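PDB 1TZ7: 4-alpha-glucanotransferase from Aquifex aeolicus, which belongs to the amylomaltase family, also known as disproportionating or D-enzymes, and is built around a parallel beta/alpha barrel of eight strands. Local coordinates for residues 21-25 against 498-503; 175-179 against 248-252. All coordinates share one frame; numbering follows the deposited sequence.

In the fold
From the N terminus, the chain soon enters strand 23-27, the first strand of the eight-stranded parallel barrel. Residues 21-25 there form one side of contact 1, whose other half, 498-503, is the last turn of the final helix, 491-500, and the residues just after it. This contact closes a loop of 472 residues, nearly the whole molecule. Contact 2 is nested inside it: the chain leaves helix 174-177, runs through helices 181-190 and 192-218 and barrel strand 222-227, then returns at 248-252, just ahead of strand 255-259 of the antiparallel sheet. Contact 1 ties the two chain ends together; contact 2 joins a helix end to a surface turn. Their centres lie about 52 Å apart, on opposite sides of the chain's centre.

Contact 1 (21-25 against 498-503); sequences MRLAG and LGIYGR
A bend at chi3 (56°) turns the guanidinium of Arg22 toward the end of helix 491-500, while Arg503 stays extended from CG to NE, and the two side chains cross at about a right angle. Arg22 NH1 bonds to Tyr501 O at 2.9 Å, nearly straight at 162°, with the acceptor in the guanidinium plane and the donor in the carbonyl plane. Arg22 NE adds a weak second bond to Tyr501 O at 3.3 Å. Lower on the same side chain, Arg22 CB rests against Gly502 O at 3.4 Å. Gly502 has positive phi and is the C-prime residue of a Schellman motif, which turns the chain out of the last helix and delivers Arg503 to strand 23-27.

There Arg503 NH1 reaches Leu23 O at 3.0 Å, from above the carbonyl plane. Arg22 CZ lies 3.6 Å above the plane of the Arg503 guanidinium, offset toward its rim, with the two planes 50° apart. Ala24 CB packs on Leu498 CD2 at 3.5 Å. A water between the backbones accepts from Ala24 N (3.0 Å) and lies 2.9 Å from Arg503 O, to which it can donate.

Backbone carbonyls on and just after helix 437-447 also accept from the two arginines: Leu446 O and Ala450 O from Arg503 NE and NH2, and Ser448 O from Arg22 NH2. Two like charges thus lie close together, one guanidinium tilted over a face of the other, among several backbone carbonyl oxygens whose partial negative charge probably offsets much of their repulsion.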
loop_
_atom_site.group_PDB
_atom_site.type_symbol
_atom_site.label_atom_id
_atom_site.label_comp_id
_atom_site.label_asym_id
_atom_site.label_seq_id
_atom_site.Cartn_x
_atom_site.Cartn_y
_atom_site.Cartn_z
ATOM N N MET A 21 -23.233 -3.958 11.720
ATOM C CA MET A 21 -22.001 -4.193 10.953
ATOM C C MET A 21 -20.776 -3.741 11.778
ATOM O O MET A 21 -20.470 -2.550 11.857
ATOM C CB MET A 21 -22.066 -3.444 9.597
ATOM C CG MET A 21 -20.709 -2.875 9.077
ATOM S SD MET A 21 -20.072 -3.703 7.566
ATOM C CE MET A 21 -21.601 -3.805 6.504
ATOM N N ARG A 22 -20.101 -4.707 12.399
ATOM C CA ARG A 22 -18.952 -4.425 13.259
ATOM C C ARG A 22 -17.836 -5.415 12.979
ATOM O O ARG A 22 -17.896 -6.570 13.402
ATOM C CB ARG A 22 -19.351 -4.514 14.733
ATOM C CG ARG A 22 -20.350 -3.473 15.169
ATOM C CD ARG A 22 -20.803 -3.625 16.621
ATOM N NE ARG A 22 -19.673 -3.624 17.551
ATOM C CZ ARG A 22 -18.933 -2.552 17.833
ATOM N NH1 ARG A 22 -17.922 -2.648 18.692
ATOM N NH2 ARG A 22 -19.197 -1.380 17.258
ATOM N N LEU A 23 -16.813 -4.961 12.269
ATOM C CA LEU A 23 -15.739 -5.839 11.841
ATOM C C LEU A 23 -14.422 -5.427 12.442
ATOM O O LEU A 23 -14.218 -4.265 12.771
ATOM C CB LEU A 23 -15.639 -5.834 10.327
ATOM C CG LEU A 23 -16.865 -6.413 9.616
ATOM C CD1 LEU A 23 -17.724 -5.340 9.098
ATOM C CD2 LEU A 23 -16.450 -7.313 8.514
ATOM N N ALA A 24 -13.525 -6.398 12.585
ATOM C CA ALA A 24 -12.174 -6.147 13.063
ATOM C C ALA A 24 -11.163 -6.695 12.062
ATOM O O ALA A 24 -11.454 -7.624 11.325
ATOM C CB ALA A 24 -11.973 -6.790 14.418
ATOM N N GLY A 25 -9.974 -6.116 12.043
ATOM C CA GLY A 25 -8.936 -6.563 11.139
ATOM C C GLY A 25 -7.551 -6.304 11.657
ATOM O O GLY A 25 -7.371 -5.665 12.695
ATOM N N LEU A 498 -12.517 -9.767 20.705
ATOM C CA LEU A 498 -13.390 -9.522 19.560
ATOM C C LEU A 498 -14.833 -9.892 19.901
ATOM O O LEU A 498 -15.751 -9.181 19.547
ATOM C CB LEU A 498 -12.922 -10.325 18.332
ATOM C CG LEU A 498 -11.594 -9.910 17.685
ATOM C CD1 LEU A 498 -11.439 -10.582 16.333
ATOM C CD2 LEU A 498 -11.484 -8.394 17.542
ATOM N N GLY A 499 -15.011 -11.019 20.596
ATOM C CA GLY A 499 -16.336 -11.486 20.980
ATOM C C GLY A 499 -16.993 -10.585 22.012
ATOM O O GLY A 499 -18.183 -10.317 21.936
ATOM N N ILE A 500 -16.202 -10.112 22.972
ATOM C CA ILE A 500 -16.699 -9.220 24.025
ATOM C C ILE A 500 -17.267 -7.925 23.435
ATOM O O ILE A 500 -18.284 -7.422 23.906
ATOM C CB ILE A 500 -15.552 -8.895 25.041
ATOM C CG1 ILE A 500 -15.263 -10.112 25.915
ATOM C CG2 ILE A 500 -15.922 -7.705 25.915
ATOM C CD1 ILE A 500 -13.886 -10.083 26.576
ATOM N N TYR A 501 -16.603 -7.397 22.397
ATOM C CA TYR A 501 -16.994 -6.114 21.795
ATOM C C TYR A 501 -17.714 -6.306 20.460
ATOM O O TYR A 501 -17.827 -5.373 19.671
ATOM C CB TYR A 501 -15.759 -5.210 21.627
ATOM C CG TYR A 501 -15.088 -4.915 22.944
ATOM C CD1 TYR A 501 -15.742 -4.174 23.923
ATOM C CD2 TYR A 501 -13.821 -5.406 23.230
ATOM C CE1 TYR A 501 -15.142 -3.914 25.150
ATOM C CE2 TYR A 501 -13.212 -5.151 24.449
ATOM C CZ TYR A 501 -13.879 -4.404 25.406
ATOM O OH TYR A 501 -13.279 -4.151 26.611
ATOM N N GLY A 502 -18.208 -7.522 20.226
ATOM C CA GLY A 502 -19.167 -7.773 19.163
ATOM C C GLY A 502 -18.567 -7.620 17.775
ATOM O O GLY A 502 -19.245 -7.214 16.847
ATOM N N ARG A 503 -17.285 -7.947 17.643
ATOM C CA ARG A 503 -16.600 -7.871 16.345
ATOM C C ARG A 503 -16.065 -9.233 15.903
ATOM O O ARG A 503 -15.293 -9.324 14.946
ATOM C CB ARG A 503 -15.451 -6.885 16.422
ATOM C CG ARG A 503 -15.870 -5.449 16.550
ATOM C CD ARG A 503 -14.727 -4.497 16.440
ATOM N NE ARG A 503 -15.086 -3.149 16.833
ATOM C CZ ARG A 503 -15.524 -2.209 16.000
ATOM N NH1 ARG A 503 -15.671 -2.469 14.703
ATOM N NH2 ARG A 503 -15.819 -1.010 16.468
HETATM O O HOH W 1 -14.447 -9.218 12.182
#

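Contact 2 (175-179 against 248-252); sequences ELKRR and DGDLK
Arg178 runs from the end of helix 174-177 out along Leu251 to the carbonyl of Gly249. Its CB has Leu251 as nearest side chain across the gap, but does not yet touch it. CG comes to 4.2 Å from Leu251 CD1, and after a bend at chi2 (-135°) CD passes the same methyl, Leu251 CD1, at 4.3 Å. NE has a long, weak ion pair with Glu174. Beyond it, CZ sits 3.3 Å from Gly249 O, and NH2 comes to 2.9 Å from Gly249 O, at an angle too poor for a hydrogen bond. NH2 also forms a long salt bridge with Asp250 OD1, at 4.0 Å, the carboxylate oxygen lying at the guanidinium edge and in its plane.

A helix end meets a tight turn here. On one side a Schellman motif, with Arg179 at C-prime, ends the helix; on the other, Asp248 to Leu251 form a type I beta turn in the loop before strand 255-259. Asp248 OD2 braces that turn from within, accepting from Lys252 N at 3.1 Å and, weakly, from Asp250 N.

The hydrogen bond across the contact is made by Lys177, whose CG stands anti to the backbone N (chi1 178°) and whose chain is fully extended beyond it. NZ thereby reaches Asp250 O at 2.8 Å, tilted 23° from the carbonyl plane. Leu251 directs its side chain at the helix end and brings CD1 to 4.0 Å from Lys177 O. Trp169 touches both Lys177 and Leu251, while Tyr233 OH is hydrogen-bonded to Leu251 O.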
loop_
_atom_site.group_PDB
_atom_site.type_symbol
_atom_site.label_atom_id
_atom_site.label_comp_id
_atom_site.label_asym_id
_atom_site.label_seq_id
_atom_site.Cartn_x
_atom_site.Cartn_y
_atom_site.Cartn_z
ATOM N N GLU A 175 12.736 8.636 -29.599
ATOM C CA GLU A 175 11.647 7.938 -30.273
ATOM C C GLU A 175 10.952 6.935 -29.346
ATOM O O GLU A 175 9.734 6.810 -29.368
ATOM C CB GLU A 175 12.162 7.224 -31.523
ATOM C CG GLU A 175 11.201 7.283 -32.696
ATOM C CD GLU A 175 11.903 7.174 -34.025
ATOM O OE1 GLU A 175 12.236 6.043 -34.427
ATOM O OE2 GLU A 175 12.126 8.223 -34.669
ATOM N N LEU A 176 11.734 6.223 -28.539
ATOM C CA LEU A 176 11.172 5.318 -27.528
ATOM C C LEU A 176 10.612 6.109 -26.343
ATOM O O LEU A 176 9.615 5.720 -25.740
ATOM C CB LEU A 176 12.236 4.332 -27.039
ATOM C CG LEU A 176 12.834 3.402 -28.100
ATOM C CD1 LEU A 176 14.041 2.666 -27.543
ATOM C CD2 LEU A 176 11.794 2.417 -28.608
ATOM N N LYS A 177 11.267 7.221 -26.023
ATOM C CA LYS A 177 10.871 8.074 -24.904
ATOM C C LYS A 177 9.462 8.642 -25.111
ATOM O O LYS A 177 8.680 8.738 -24.167
ATOM C CB LYS A 177 11.882 9.219 -24.746
ATOM C CG LYS A 177 11.561 10.209 -23.643
ATOM C CD LYS A 177 12.614 11.314 -23.579
ATOM C CE LYS A 177 12.191 12.441 -22.660
ATOM N NZ LYS A 177 13.015 13.664 -22.867
ATOM N N ARG A 178 9.153 9.016 -26.351
ATOM C CA ARG A 178 7.875 9.648 -26.673
ATOM C C ARG A 178 6.903 8.635 -27.279
ATOM O O ARG A 178 5.834 9.000 -27.755
ATOM C CB ARG A 178 8.090 10.811 -27.649
ATOM C CG ARG A 178 9.148 11.812 -27.198
ATOM C CD ARG A 178 8.737 13.262 -27.350
ATOM N NE ARG A 178 9.724 14.168 -26.771
ATOM C CZ ARG A 178 9.673 15.494 -26.863
ATOM N NH1 ARG A 178 8.676 16.086 -27.517
ATOM N NH2 ARG A 178 10.623 16.233 -26.301
ATOM N N ARG A 179 7.294 7.361 -27.262
ATOM C CA ARG A 179 6.409 6.265 -27.656
ATOM C C ARG A 179 5.903 6.423 -29.098
ATOM O O ARG A 179 4.712 6.289 -29.367
ATOM C CB ARG A 179 5.223 6.158 -26.685
ATOM C CG ARG A 179 5.622 5.755 -25.272
ATOM C CD ARG A 179 4.472 5.756 -24.276
ATOM N NE ARG A 179 3.331 4.968 -24.748
ATOM C CZ ARG A 179 3.266 3.637 -24.710
ATOM N NH1 ARG A 179 2.187 3.016 -25.165
ATOM N NH2 ARG A 179 4.276 2.924 -24.217
ATOM N N ASP A 248 6.790 19.531 -19.168
ATOM C CA ASP A 248 7.093 20.511 -20.205
ATOM C C ASP A 248 7.304 19.810 -21.560
ATOM O O ASP A 248 6.947 18.645 -21.724
ATOM C CB ASP A 248 8.336 21.337 -19.817
ATOM C CG ASP A 248 9.591 20.489 -19.686
ATOM O OD1 ASP A 248 10.566 20.962 -19.064
ATOM O OD2 ASP A 248 9.694 19.344 -20.167
ATOM N N GLY A 249 7.882 20.531 -22.520
ATOM C CA GLY A 249 8.082 20.006 -23.862
ATOM C C GLY A 249 8.975 18.768 -23.909
ATOM O O GLY A 249 8.798 17.905 -24.770
ATOM N N ASP A 250 9.935 18.687 -22.984
ATOM C CA ASP A 250 10.884 17.562 -22.944
ATOM C C ASP A 250 10.398 16.420 -22.020
ATOM O O ASP A 250 11.138 15.468 -21.763
ATOM C CB ASP A 250 12.264 18.050 -22.481
ATOM C CG ASP A 250 12.805 19.181 -23.344
ATOM O OD1 ASP A 250 12.924 18.991 -24.574
ATOM O OD2 ASP A 250 13.134 20.293 -22.879
ATOM N N LEU A 251 9.158 16.533 -21.532
ATOM C CA LEU A 251 8.564 15.523 -20.630
ATOM C C LEU A 251 9.268 15.459 -19.256
ATOM O O LEU A 251 9.141 14.467 -18.528
ATOM C CB LEU A 251 8.564 14.131 -21.288
ATOM C CG LEU A 251 7.951 14.040 -22.697
ATOM C CD1 LEU A 251 8.001 12.610 -23.202
ATOM C CD2 LEU A 251 6.517 14.561 -22.709
ATOM N N LYS A 252 9.996 16.516 -18.910
ATOM C CA LYS A 252 10.469 16.711 -17.539
ATOM C C LYS A 252 9.382 17.410 -16.719
ATOM O O LYS A 252 8.637 18.228 -17.249
ATOM C CB LYS A 252 11.754 17.547 -17.526
ATOM C CG LYS A 252 13.030 16.726 -17.652
ATOM C CD LYS A 252 14.275 17.598 -17.474
ATOM C CE LYS A 252 15.529 16.887 -17.954
ATOM N NZ LYS A 252 16.694 17.811 -18.049
#